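Local coordinates for folylpolyglutamate synthase protein FOLC (PDB 2VOS) that probably adds L-glutamate to dihydropteroate and, one residue at a time, to tetrahydrofolate, with ATP hydrolysed to ADP and phosphate, at residues A[92-98]-A[168-174]; A[107-111]-A[158-163]; A[84-89]-A[325-330]; A[62-68]-A[185-191]. All coordinates share one frame; numbering follows the deposited sequence.

Overall arrangement
All four contacts build on the P-loop-type central domain. Interaction 1 lies in its main sheet. Interaction 4 joins strand 66-70, the neighbour of strand 170-174, to the loop that leads into strand 191-194. Interaction 1 is buried and rests on backbone hydrogen bonds, and it ends in a cobalt site. Interaction 4 is only partly buried, with a single direct hydrogen bond, two waters and a ring-face contact. Interaction 2 is also buried but mainly apolar. It sets helix 151-165 against strand 108-110, next to strand 93-96 of interaction 1. Interaction 3 lies away from the cobalt site of interaction 1, partly buried, where helix 75-88 meets helix 323-331 through small residues.

Interaction 1: residues A[92-98]-A[168-174]; sequences RTGRTTS and VDVAVVE. With CO (cobalt (II) ion), chain E.
Strands 93-96 and 170-174 run parallel, 11° apart, and are joined by a regular backbone ladder. Gly94 and Thr96 donate to Val170 O and Val172 O, while Val172 and Glu174 donate back to Gly94 O and Thr96 O. The bond from Val172 N to Gly94 O is the shortest of these, at 2.7 Å. Packing is tight at Gly94, where CG1 of Val168 reaches to 3.5 Å from Gly94 N. On the same face Thr96 and Val173 run alongside each other, with Thr96 CG2 3.9 Å from Val173 CG1. Phe163 of helix 151-165 covers this face.

The Arg92 end is more open. Asp169 is exposed, and its OD2 takes the Arg92 N-H at 2.8 Å in a nearly straight bond (175°), on the anti side but well out of the carboxylate plane. Arg92 O in turn accepts from both Asp169 N and Val170 N. The guanidinium leads away to a salt bridge with Asp111.

At the other, buried end, Glu174 is extended and slants across toward Ser98. Ser98 N meets Glu174 OE1 at 3.1 Å from above the carboxylate plane. Glu174 OE2 binds cobalt at 2.2 Å, beside the bound ADP. Ser98 O binds the same metal, as do two waters and Thr76. A further water links Ser98 OG with Glu174 O. One carboxylate thus ties both strand ends together, OE1 through the Ser98 N-H and OE2 through the metal. Ser98 O and Glu174 OE2 are only 3.0 Å apart, and the cation would offset the repulsion between these two acceptors.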
loop_
_atom_site.group_PDB
_atom_site.type_symbol
_atom_site.label_atom_id
_atom_site.label_comp_id
_atom_site.label_asym_id
_atom_site.label_seq_id
_atom_site.Cartn_x
_atom_site.Cartn_y
_atom_site.Cartn_z
ATOM N N ARG A 92 20.303 1.274 8.052
ATOM C CA ARG A 92 19.889 2.286 7.148
ATOM C C ARG A 92 19.028 1.614 6.122
ATOM O O ARG A 92 19.433 0.578 5.544
ATOM C CB ARG A 92 21.129 2.895 6.498
ATOM C CG ARG A 92 20.784 4.042 5.673
ATOM C CD ARG A 92 22.023 4.828 5.241
ATOM N NE ARG A 92 21.477 6.088 4.865
ATOM C CZ ARG A 92 22.001 6.858 3.944
ATOM N NH1 ARG A 92 21.430 8.010 3.689
ATOM N NH2 ARG A 92 23.119 6.472 3.338
ATOM N N THR A 93 17.810 2.134 5.923
ATOM C CA THR A 93 16.906 1.443 4.988
ATOM C C THR A 93 16.717 2.184 3.647
ATOM O O THR A 93 16.892 3.409 3.542
ATOM C CB THR A 93 15.464 1.334 5.556
ATOM O OG1 THR A 93 15.050 2.651 5.949
ATOM C CG2 THR A 93 15.428 0.366 6.754
ATOM N N GLY A 94 16.348 1.429 2.634
ATOM C CA GLY A 94 15.731 2.045 1.441
ATOM C C GLY A 94 14.392 1.347 1.328
ATOM O O GLY A 94 14.274 0.159 1.654
ATOM N N ARG A 95 13.373 2.063 0.862
ATOM C CA ARG A 95 12.076 1.470 0.753
ATOM C C ARG A 95 11.416 1.948 -0.560
ATOM O O ARG A 95 11.434 3.155 -0.900
ATOM C CB ARG A 95 11.179 1.876 1.956
ATOM C CG ARG A 95 9.717 1.500 1.686
ATOM C CD ARG A 95 8.824 1.673 2.934
ATOM N NE ARG A 95 9.135 2.871 3.769
ATOM C CZ ARG A 95 8.682 4.105 3.509
ATOM N NH1 ARG A 95 7.957 4.362 2.390
ATOM N NH2 ARG A 95 8.947 5.087 4.363
ATOM N N THR A 96 10.857 0.998 -1.307
ATOM C CA THR A 96 10.151 1.386 -2.497
ATOM C C THR A 96 8.738 0.870 -2.351
ATOM O O THR A 96 8.499 -0.298 -2.004
ATOM C CB THR A 96 10.867 1.017 -3.829
ATOM O OG1 THR A 96 10.059 1.447 -4.933
ATOM C CG2 THR A 96 11.196 -0.471 -3.961
ATOM N N THR A 97 7.788 1.780 -2.512
ATOM C CA THR A 97 6.383 1.454 -2.376
ATOM C C THR A 97 5.601 2.007 -3.573
ATOM O O THR A 97 6.132 2.775 -4.362
ATOM C CB THR A 97 5.734 2.069 -1.097
ATOM O OG1 THR A 97 6.068 3.469 -1.031
ATOM C CG2 THR A 97 6.229 1.351 0.218
ATOM N N SER A 98 4.348 1.548 -3.706
ATOM C CA SER A 98 3.471 1.970 -4.773
ATOM C C SER A 98 2.023 1.646 -4.381
ATOM O O SER A 98 1.740 0.867 -3.415
ATOM C CB SER A 98 3.856 1.346 -6.113
ATOM O OG SER A 98 3.826 -0.048 -5.947
ATOM N N VAL A 168 22.321 1.734 1.223
ATOM C CA VAL A 168 21.495 1.293 2.336
ATOM C C VAL A 168 22.058 -0.024 2.919
ATOM O O VAL A 168 22.922 -0.669 2.305
ATOM C CB VAL A 168 20.026 1.081 1.893
ATOM C CG1 VAL A 168 19.442 2.377 1.244
ATOM C CG2 VAL A 168 19.908 -0.076 0.923
ATOM N N ASP A 169 21.619 -0.388 4.123
ATOM C CA ASP A 169 21.933 -1.723 4.702
ATOM C C ASP A 169 20.853 -2.757 4.275
ATOM O O ASP A 169 21.151 -3.955 4.116
ATOM C CB ASP A 169 21.918 -1.656 6.246
ATOM C CG ASP A 169 22.998 -0.823 6.781
ATOM O OD1 ASP A 169 24.090 -0.896 6.201
ATOM O OD2 ASP A 169 22.763 -0.094 7.787
ATOM N N VAL A 170 19.620 -2.304 4.128
ATOM C CA VAL A 170 18.482 -3.195 3.841
ATOM C C VAL A 170 17.472 -2.473 2.980
ATOM O O VAL A 170 17.115 -1.287 3.232
ATOM C CB VAL A 170 17.682 -3.611 5.149
ATOM C CG1 VAL A 170 16.661 -4.724 4.785
ATOM C CG2 VAL A 170 18.662 -4.082 6.292
ATOM N N ALA A 171 16.959 -3.159 1.963
ATOM C CA ALA A 171 15.889 -2.536 1.171
ATOM C C ALA A 171 14.554 -3.212 1.486
ATOM O O ALA A 171 14.493 -4.454 1.679
ATOM C CB ALA A 171 16.172 -2.638 -0.314
ATOM N N VAL A 172 13.485 -2.422 1.479
ATOM C CA VAL A 172 12.174 -2.964 1.712
ATOM C C VAL A 172 11.388 -2.720 0.426
ATOM O O VAL A 172 11.227 -1.555 -0.013
ATOM C CB VAL A 172 11.435 -2.185 2.859
ATOM C CG1 VAL A 172 10.065 -2.851 3.089
ATOM C CG2 VAL A 172 12.281 -2.218 4.140
ATOM N N VAL A 173 10.932 -3.790 -0.209
ATOM C CA VAL A 173 10.542 -3.653 -1.612
ATOM C C VAL A 173 9.124 -4.145 -1.797
ATOM O O VAL A 173 8.838 -5.350 -1.608
ATOM C CB VAL A 173 11.464 -4.499 -2.499
ATOM C CG1 VAL A 173 10.961 -4.399 -4.020
ATOM C CG2 VAL A 173 12.946 -4.016 -2.330
ATOM N N GLU A 174 8.214 -3.256 -2.172
ATOM C CA GLU A 174 6.844 -3.665 -2.382
ATOM C C GLU A 174 6.638 -4.027 -3.870
ATOM O O GLU A 174 7.047 -3.287 -4.748
ATOM C CB GLU A 174 5.891 -2.518 -2.028
ATOM C CG GLU A 174 4.469 -2.746 -2.396
ATOM C CD GLU A 174 3.540 -1.588 -1.982
ATOM O OE1 GLU A 174 3.981 -0.540 -1.470
ATOM O OE2 GLU A 174 2.327 -1.755 -2.168
HETATM CO CO CO E . 0.676 -0.380 -1.939
HETATM O O HOH W 1 6.976 -0.569 -5.448
HETATM O O HOH W 2 -0.352 -1.247 -3.629
HETATM O O HOH W 3 -0.854 1.039 -1.672
#

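Interaction 2: residues A[107-111]-A[158-163]; sequences RISID and MAFAAF
Ile108 points its side chain at helix 151-165 and spreads its branches over four residues of it. With chi1 at -50° and chi2 at 169°, CG1 lies beside the backbone N and CD1 extends toward the start of the 158-163 segment. CD1 comes 3.9 Å from CB of Met158, a selenomethionine, whose side chain crosses that of Ile108 at about a right angle. The chain of Met158 bends at its last torsion, which brings CE back to 4.1 Å from Ile108 CD1. CG1 of Ile108 rests 4.0 Å from Ala159 CB. The other branch, CG2, meets Ala162 CB at 3.9 Å and approaches the Phe163 ring obliquely.

Ile110 is bent differently. Its chi2 is -67°, and CD1 comes to the edge of the Phe163 ring, near the ring plane, 3.6 Å from CD1 of Phe163. The same ring touches Thr96 of the neighbouring strand 93-96. Met158 also packs on Tyr120, Thr123 and Ile127 of helix 117-140. The axes of 158-163 and 108-110 pass 8.9 Å apart and are nearly parallel, as expected for a helix layered on a sheet. Such layering is characteristic of the alpha/beta central domain of Mur ligases.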
loop_
_atom_site.group_PDB
_atom_site.type_symbol
_atom_site.label_atom_id
_atom_site.label_comp_id
_atom_site.label_asym_id
_atom_site.label_seq_id
_atom_site.Cartn_x
_atom_site.Cartn_y
_atom_site.Cartn_z
ATOM N N ARG A 107 7.756 7.129 -3.823
ATOM C CA ARG A 107 8.070 5.731 -4.261
ATOM C C ARG A 107 9.488 5.319 -3.915
ATOM O O ARG A 107 9.784 4.141 -3.983
ATOM C CB ARG A 107 7.937 5.587 -5.782
ATOM C CG ARG A 107 6.466 5.861 -6.211
ATOM C CD ARG A 107 6.345 6.023 -7.729
ATOM N NE ARG A 107 4.905 6.006 -8.094
ATOM C CZ ARG A 107 4.191 4.897 -8.395
ATOM N NH1 ARG A 107 4.759 3.663 -8.421
ATOM N NH2 ARG A 107 2.886 5.030 -8.700
ATOM N N ILE A 108 10.355 6.274 -3.572
ATOM C CA ILE A 108 11.732 5.921 -3.199
ATOM C C ILE A 108 12.090 6.666 -1.942
ATOM O O ILE A 108 12.210 7.894 -1.960
ATOM C CB ILE A 108 12.741 6.313 -4.331
ATOM C CG1 ILE A 108 12.240 5.762 -5.685
ATOM C CG2 ILE A 108 14.218 5.895 -3.949
ATOM C CD1 ILE A 108 12.995 6.312 -6.952
ATOM N N SER A 109 12.261 5.927 -0.845
ATOM C CA SER A 109 12.553 6.498 0.435
ATOM C C SER A 109 13.859 5.950 0.927
ATOM O O SER A 109 14.176 4.784 0.673
ATOM C CB SER A 109 11.461 6.137 1.455
ATOM O OG SER A 109 10.202 6.699 1.025
ATOM N N ILE A 110 14.621 6.795 1.603
ATOM C CA ILE A 110 15.900 6.367 2.278
ATOM C C ILE A 110 15.795 6.883 3.701
ATOM O O ILE A 110 15.325 8.028 3.874
ATOM C CB ILE A 110 17.151 7.050 1.620
ATOM C CG1 ILE A 110 17.249 6.716 0.106
ATOM C CG2 ILE A 110 18.468 6.689 2.443
ATOM C CD1 ILE A 110 17.524 5.299 -0.160
ATOM N N ASP A 111 16.122 6.036 4.677
ATOM C CA ASP A 111 16.114 6.385 6.086
ATOM C C ASP A 111 14.699 6.729 6.513
ATOM O O ASP A 111 14.541 7.564 7.383
ATOM C CB ASP A 111 16.994 7.622 6.355
ATOM C CG ASP A 111 18.481 7.385 6.011
ATOM O OD1 ASP A 111 19.042 6.356 6.476
ATOM O OD2 ASP A 111 19.083 8.243 5.301
HETATM N N MSE A 158 15.153 2.920 -10.898
HETATM C CA MSE A 158 15.548 4.079 -10.104
HETATM C C MSE A 158 15.668 3.768 -8.619
HETATM O O MSE A 158 16.639 4.191 -7.963
HETATM C CB MSE A 158 14.557 5.247 -10.331
HETATM C CG MSE A 158 14.677 5.876 -11.717
HETATM SE SE MSE A 158 13.144 7.094 -11.983
HETATM C CE MSE A 158 13.411 8.331 -10.524
ATOM N N ALA A 159 14.682 3.064 -8.044
ATOM C CA ALA A 159 14.739 2.778 -6.604
ATOM C C ALA A 159 16.032 1.948 -6.330
ATOM O O ALA A 159 16.823 2.228 -5.358
ATOM C CB ALA A 159 13.480 2.006 -6.169
ATOM N N PHE A 160 16.239 0.907 -7.134
ATOM C CA PHE A 160 17.369 0.007 -6.906
ATOM C C PHE A 160 18.704 0.732 -7.047
ATOM O O PHE A 160 19.631 0.436 -6.283
ATOM C CB PHE A 160 17.357 -1.221 -7.861
ATOM C CG PHE A 160 16.222 -2.191 -7.610
ATOM C CD1 PHE A 160 15.753 -2.409 -6.310
ATOM C CD2 PHE A 160 15.639 -2.900 -8.653
ATOM C CE1 PHE A 160 14.705 -3.281 -6.041
ATOM C CE2 PHE A 160 14.587 -3.853 -8.377
ATOM C CZ PHE A 160 14.125 -4.021 -7.070
ATOM N N ALA A 161 18.811 1.621 -8.044
ATOM C CA ALA A 161 20.053 2.444 -8.241
ATOM C C ALA A 161 20.234 3.365 -7.030
ATOM O O ALA A 161 21.336 3.538 -6.480
ATOM C CB ALA A 161 19.900 3.285 -9.518
ATOM N N ALA A 162 19.145 4.000 -6.614
ATOM C CA ALA A 162 19.244 4.963 -5.526
ATOM C C ALA A 162 19.652 4.214 -4.246
ATOM O O ALA A 162 20.379 4.768 -3.386
ATOM C CB ALA A 162 17.875 5.640 -5.313
ATOM N N PHE A 163 19.185 2.976 -4.067
ATOM C CA PHE A 163 19.533 2.267 -2.833
ATOM C C PHE A 163 21.036 1.973 -2.817
ATOM O O PHE A 163 21.653 1.964 -1.746
ATOM C CB PHE A 163 18.751 0.936 -2.675
ATOM C CG PHE A 163 17.245 1.129 -2.549
ATOM C CD1 PHE A 163 16.720 2.371 -2.151
ATOM C CD2 PHE A 163 16.367 0.072 -2.840
ATOM C CE1 PHE A 163 15.326 2.524 -2.025
ATOM C CE2 PHE A 163 14.980 0.203 -2.706
ATOM C CZ PHE A 163 14.459 1.427 -2.318
#

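Interaction 3: residues A[84-89]-A[325-330]; sequences ALVTAL and AVRAGF
The torsions of Leu85 (chi1 -70°, with an extended chi2) carry CD2 over one face of the Phe330 ring. Phe330 CG is placed beside its own backbone N, and the ring swings back toward Leu85 although its CB points away. CD2 of Leu85 sits 4.0 Å from the ring centroid and 18° off the normal, a CH-pi contact shifted toward the rim. CD1 of the same leucine touches Phe330 CZ at 3.9 Å. The side chains cross obliquely.

Beyond this pair the backbones come very close. The short segments 84-88 and 325-330 cross at 132°, with their axes 7.7 Å apart. This is a close helix-helix crossing built on small residues. Gly329 lies against Leu85, their CA atoms being 4.4 Å apart. Ala88 CB fits beside Gly329 CA at 3.6 Å and also meets Ala325 O. Ala84 CB lies 3.3 Å from Gly329 O.

Just past the end of its helix, Leu89 turns CD2 onto Ala325 CB, 3.7 Å away. Val309 of helix 296-312 packs on both Leu85 and Leu89, while Ile289 and Leu291 of strand 284-291 pack on Phe330.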
loop_
_atom_site.group_PDB
_atom_site.type_symbol
_atom_site.label_atom_id
_atom_site.label_comp_id
_atom_site.label_asym_id
_atom_site.label_seq_id
_atom_site.Cartn_x
_atom_site.Cartn_y
_atom_site.Cartn_z
ATOM N N ALA A 84 10.150 1.107 9.532
ATOM C CA ALA A 84 10.222 1.674 10.873
ATOM C C ALA A 84 10.994 0.767 11.867
ATOM O O ALA A 84 11.812 1.265 12.664
ATOM C CB ALA A 84 8.789 1.949 11.421
ATOM N N LEU A 85 10.674 -0.535 11.874
ATOM C CA LEU A 85 11.336 -1.496 12.775
ATOM C C LEU A 85 12.849 -1.612 12.455
ATOM O O LEU A 85 13.691 -1.562 13.356
ATOM C CB LEU A 85 10.670 -2.874 12.650
ATOM C CG LEU A 85 9.247 -2.993 13.217
ATOM C CD1 LEU A 85 8.647 -4.338 12.737
ATOM C CD2 LEU A 85 9.237 -2.981 14.780
ATOM N N VAL A 86 13.222 -1.735 11.178
ATOM C CA VAL A 86 14.629 -1.871 10.828
ATOM C C VAL A 86 15.396 -0.576 11.188
ATOM O O VAL A 86 16.586 -0.598 11.693
ATOM C CB VAL A 86 14.788 -2.231 9.336
ATOM C CG1 VAL A 86 16.268 -2.110 8.887
ATOM C CG2 VAL A 86 14.176 -3.599 9.077
ATOM N N THR A 87 14.742 0.556 11.002
ATOM C CA THR A 87 15.335 1.850 11.353
ATOM C C THR A 87 15.520 2.003 12.897
ATOM O O THR A 87 16.512 2.568 13.363
ATOM C CB THR A 87 14.412 3.017 10.796
ATOM O OG1 THR A 87 14.416 2.961 9.334
ATOM C CG2 THR A 87 14.929 4.375 11.267
ATOM N N ALA A 88 14.533 1.561 13.659
ATOM C CA ALA A 88 14.585 1.521 15.151
ATOM C C ALA A 88 15.729 0.591 15.630
ATOM O O ALA A 88 16.254 0.756 16.758
ATOM C CB ALA A 88 13.244 0.994 15.728
ATOM N N LEU A 89 16.108 -0.378 14.791
ATOM C CA LEU A 89 17.234 -1.272 15.065
ATOM C C LEU A 89 18.513 -0.657 14.472
ATOM O O LEU A 89 19.583 -1.299 14.444
ATOM C CB LEU A 89 16.975 -2.621 14.403
ATOM C CG LEU A 89 15.850 -3.339 15.128
ATOM C CD1 LEU A 89 15.356 -4.530 14.281
ATOM C CD2 LEU A 89 16.458 -3.772 16.518
ATOM N N ALA A 325 13.332 -1.464 21.102
ATOM C CA ALA A 325 13.469 -1.032 19.710
ATOM C C ALA A 325 12.183 -1.380 18.930
ATOM O O ALA A 325 11.680 -0.621 18.060
ATOM C CB ALA A 325 14.701 -1.729 19.070
ATOM N N VAL A 326 11.615 -2.552 19.232
ATOM C CA VAL A 326 10.338 -2.908 18.594
ATOM C C VAL A 326 9.242 -1.873 19.003
ATOM O O VAL A 326 8.485 -1.440 18.167
ATOM C CB VAL A 326 9.902 -4.305 19.011
ATOM C CG1 VAL A 326 8.419 -4.574 18.676
ATOM C CG2 VAL A 326 10.925 -5.422 18.456
ATOM N N ARG A 327 9.115 -1.547 20.293
ATOM C CA ARG A 327 8.129 -0.540 20.703
ATOM C C ARG A 327 8.383 0.796 20.008
ATOM O O ARG A 327 7.434 1.430 19.510
ATOM C CB ARG A 327 8.154 -0.343 22.195
ATOM C CG ARG A 327 7.306 -1.376 22.912
ATOM C CD ARG A 327 7.290 -1.254 24.460
ATOM N NE ARG A 327 8.584 -1.646 25.058
ATOM C CZ ARG A 327 8.956 -2.913 25.279
ATOM N NH1 ARG A 327 10.160 -3.169 25.806
ATOM N NH2 ARG A 327 8.151 -3.944 24.951
ATOM N N ALA A 328 9.645 1.218 19.982
ATOM C CA ALA A 328 10.009 2.513 19.317
ATOM C C ALA A 328 9.716 2.506 17.802
ATOM O O ALA A 328 9.254 3.529 17.263
ATOM C CB ALA A 328 11.480 2.908 19.622
ATOM N N GLY A 329 9.962 1.386 17.098
ATOM C CA GLY A 329 9.704 1.338 15.671
ATOM C C GLY A 329 8.223 1.437 15.375
ATOM O O GLY A 329 7.779 2.227 14.519
ATOM N N PHE A 330 7.430 0.675 16.115
ATOM C CA PHE A 330 5.967 0.750 15.910
ATOM C C PHE A 330 5.387 2.116 16.249
ATOM O O PHE A 330 4.539 2.617 15.511
ATOM C CB PHE A 330 5.258 -0.353 16.700
ATOM C CG PHE A 330 5.281 -1.664 15.985
ATOM C CD1 PHE A 330 4.819 -1.747 14.685
ATOM C CD2 PHE A 330 5.795 -2.821 16.614
ATOM C CE1 PHE A 330 4.857 -2.965 13.974
ATOM C CE2 PHE A 330 5.790 -4.068 15.937
ATOM C CZ PHE A 330 5.282 -4.130 14.634
#

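Interaction 4: residues A[62-68]-A[185-191]; sequences RSYPSIH and NVINAPV
Ile187 lays its CD1 methyl over the centre of the His68 imidazole. The methyl is 3.6 Å from the ring centroid and 13° off the normal, a CH-pi contact on one face. Chi1 of 51° puts Ile187 CG1 between the backbone N and the carbonyl carbon, and the extended chain carries CD1 out to the ring. CD1 also touches Ser66 CB, at 3.7 Å.

At the ring edge, in its plane, a water bridges His68 ND1 and Ala189 N. Asn185 OD1 also lies near the ring plane, by CE1, with ring and amide planes 42° apart; Asn185 ND2 bonds to Arg180 O. His68 NE2 is hydrogen-bonded to Thr184. The rotation of the imidazole is thus fixed by polar partners at both nitrogens and by the methyl above. Ala189 CB approaches obliquely and presses on His68 CB at 3.5 Å.

Arg62 reaches across the exposed side with an extended chain. Val186 O sits over one face of its guanidinium, 3.0 Å from NH1, but the angle is too poor for a hydrogen bond. Asn188 CB meets the guanidinium edge. A second water, weakly held by Ser66 N, donates to Ile187 O. Ser66 O is buried without a polar partner and faces Pro190 CD.

Where the segments become parallel, His68 N bonds to Val191 O at 3.0 Å, beside the paired Ile67 and Val191. This starts the pairing of strands 66-70 and 191-194. Strand 170-174 flanks 66-70 on its other edge, Phe312 of helix 296-312 covers Ile67 and Val191, and Phe160 of helix 151-165 packs on Ile187.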
loop_
_atom_site.group_PDB
_atom_site.type_symbol
_atom_site.label_atom_id
_atom_site.label_comp_id
_atom_site.label_asym_id
_atom_site.label_seq_id
_atom_site.Cartn_x
_atom_site.Cartn_y
_atom_site.Cartn_z
ATOM N N ARG A 62 21.381 -6.348 -6.425
ATOM C CA ARG A 62 21.970 -7.487 -5.715
ATOM C C ARG A 62 23.025 -7.073 -4.685
ATOM O O ARG A 62 23.666 -7.957 -4.084
ATOM C CB ARG A 62 22.560 -8.514 -6.720
ATOM C CG ARG A 62 21.410 -9.109 -7.596
ATOM C CD ARG A 62 21.778 -10.377 -8.367
ATOM N NE ARG A 62 20.635 -10.741 -9.223
ATOM C CZ ARG A 62 19.592 -11.458 -8.809
ATOM N NH1 ARG A 62 18.589 -11.716 -9.642
ATOM N NH2 ARG A 62 19.569 -11.927 -7.566
ATOM N N SER A 63 23.184 -5.756 -4.434
ATOM C CA SER A 63 24.290 -5.320 -3.545
ATOM C C SER A 63 23.789 -5.005 -2.110
ATOM O O SER A 63 24.603 -4.614 -1.270
ATOM C CB SER A 63 25.013 -4.079 -4.107
ATOM O OG SER A 63 24.107 -2.943 -4.231
ATOM N N TYR A 64 22.540 -5.328 -1.799
ATOM C CA TYR A 64 22.036 -5.244 -0.438
ATOM C C TYR A 64 20.980 -6.307 -0.407
ATOM O O TYR A 64 20.449 -6.706 -1.443
ATOM C CB TYR A 64 21.395 -3.850 -0.155
ATOM C CG TYR A 64 20.684 -3.297 -1.401
ATOM C CD1 TYR A 64 19.410 -3.726 -1.773
ATOM C CD2 TYR A 64 21.318 -2.380 -2.194
ATOM C CE1 TYR A 64 18.792 -3.259 -2.941
ATOM C CE2 TYR A 64 20.715 -1.873 -3.360
ATOM C CZ TYR A 64 19.492 -2.329 -3.728
ATOM O OH TYR A 64 18.962 -1.776 -4.846
ATOM N N PRO A 65 20.657 -6.794 0.777
ATOM C CA PRO A 65 19.558 -7.759 0.938
ATOM C C PRO A 65 18.241 -7.005 1.012
ATOM O O PRO A 65 18.268 -5.804 1.381
ATOM C CB PRO A 65 19.851 -8.381 2.315
ATOM C CG PRO A 65 20.451 -7.240 3.071
ATOM C CD PRO A 65 21.377 -6.530 2.036
ATOM N N SER A 66 17.134 -7.649 0.642
ATOM C CA SER A 66 15.814 -7.009 0.618
ATOM C C SER A 66 14.802 -7.837 1.373
ATOM O O SER A 66 14.922 -9.066 1.486
ATOM C CB SER A 66 15.244 -6.920 -0.833
ATOM O OG SER A 66 15.977 -6.014 -1.686
ATOM N N ILE A 67 13.753 -7.172 1.822
ATOM C CA ILE A 67 12.570 -7.846 2.290
ATOM C C ILE A 67 11.473 -7.430 1.304
ATOM O O ILE A 67 11.266 -6.220 1.057
ATOM C CB ILE A 67 12.205 -7.321 3.724
ATOM C CG1 ILE A 67 13.350 -7.636 4.710
ATOM C CG2 ILE A 67 10.842 -7.858 4.213
ATOM C CD1 ILE A 67 13.255 -6.767 6.001
ATOM N N HIS A 68 10.806 -8.424 0.735
ATOM C CA HIS A 68 10.064 -8.306 -0.499
ATOM C C HIS A 68 8.617 -8.608 -0.174
ATOM O O HIS A 68 8.292 -9.637 0.411
ATOM C CB HIS A 68 10.638 -9.280 -1.544
ATOM C CG HIS A 68 10.252 -8.957 -2.960
ATOM N ND1 HIS A 68 10.581 -9.766 -4.028
ATOM C CD2 HIS A 68 9.593 -7.893 -3.483
ATOM C CE1 HIS A 68 10.134 -9.218 -5.147
ATOM N NE2 HIS A 68 9.539 -8.074 -4.844
ATOM N N ASN A 185 10.852 -8.262 -9.226
ATOM C CA ASN A 185 11.173 -9.663 -8.926
ATOM C C ASN A 185 12.542 -10.086 -9.514
ATOM O O ASN A 185 12.662 -11.126 -10.120
ATOM C CB ASN A 185 10.050 -10.588 -9.386
ATOM C CG ASN A 185 10.116 -11.959 -8.722
ATOM O OD1 ASN A 185 10.602 -12.075 -7.595
ATOM N ND2 ASN A 185 9.623 -12.988 -9.403
ATOM N N VAL A 186 13.568 -9.282 -9.300
ATOM C CA VAL A 186 14.899 -9.570 -9.774
ATOM C C VAL A 186 15.860 -9.487 -8.585
ATOM O O VAL A 186 17.058 -9.240 -8.782
ATOM C CB VAL A 186 15.354 -8.494 -10.848
ATOM C CG1 VAL A 186 14.659 -8.766 -12.132
ATOM C CG2 VAL A 186 15.027 -7.049 -10.374
ATOM N N ILE A 187 15.340 -9.663 -7.357
ATOM C CA ILE A 187 16.144 -9.474 -6.158
ATOM C C ILE A 187 16.453 -10.719 -5.297
ATOM O O ILE A 187 17.385 -10.639 -4.419
ATOM C CB ILE A 187 15.557 -8.410 -5.254
ATOM C CG1 ILE A 187 14.067 -8.669 -4.968
ATOM C CG2 ILE A 187 15.745 -7.082 -5.928
ATOM C CD1 ILE A 187 13.441 -7.594 -3.979
ATOM N N ASN A 188 15.714 -11.834 -5.522
ATOM C CA ASN A 188 15.997 -13.076 -4.821
ATOM C C ASN A 188 15.968 -12.791 -3.309
ATOM O O ASN A 188 16.876 -13.163 -2.603
ATOM C CB ASN A 188 17.377 -13.587 -5.271
ATOM C CG ASN A 188 17.674 -15.013 -4.830
ATOM O OD1 ASN A 188 16.770 -15.826 -4.614
ATOM N ND2 ASN A 188 18.956 -15.334 -4.717
ATOM N N ALA A 189 14.914 -12.149 -2.808
ATOM C CA ALA A 189 14.920 -11.661 -1.449
ATOM C C ALA A 189 15.055 -12.788 -0.419
ATOM O O ALA A 189 14.391 -13.839 -0.544
ATOM C CB ALA A 189 13.693 -10.853 -1.188
ATOM N N PRO A 190 15.884 -12.558 0.622
ATOM C CA PRO A 190 15.990 -13.607 1.676
ATOM C C PRO A 190 14.702 -13.690 2.555
ATOM O O PRO A 190 14.495 -14.682 3.278
ATOM C CB PRO A 190 17.192 -13.158 2.508
ATOM C CG PRO A 190 17.328 -11.636 2.223
ATOM C CD PRO A 190 16.830 -11.428 0.826
ATOM N N VAL A 191 13.873 -12.654 2.516
ATOM C CA VAL A 191 12.600 -12.688 3.241
ATOM C C VAL A 191 11.513 -12.219 2.259
ATOM O O VAL A 191 11.617 -11.129 1.674
ATOM C CB VAL A 191 12.556 -11.754 4.459
ATOM C CG1 VAL A 191 11.186 -11.815 5.073
ATOM C CG2 VAL A 191 13.605 -12.196 5.518
HETATM O O HOH W 4 17.795 -9.488 -1.749
HETATM O O HOH W 5 12.293 -12.078 -4.145
#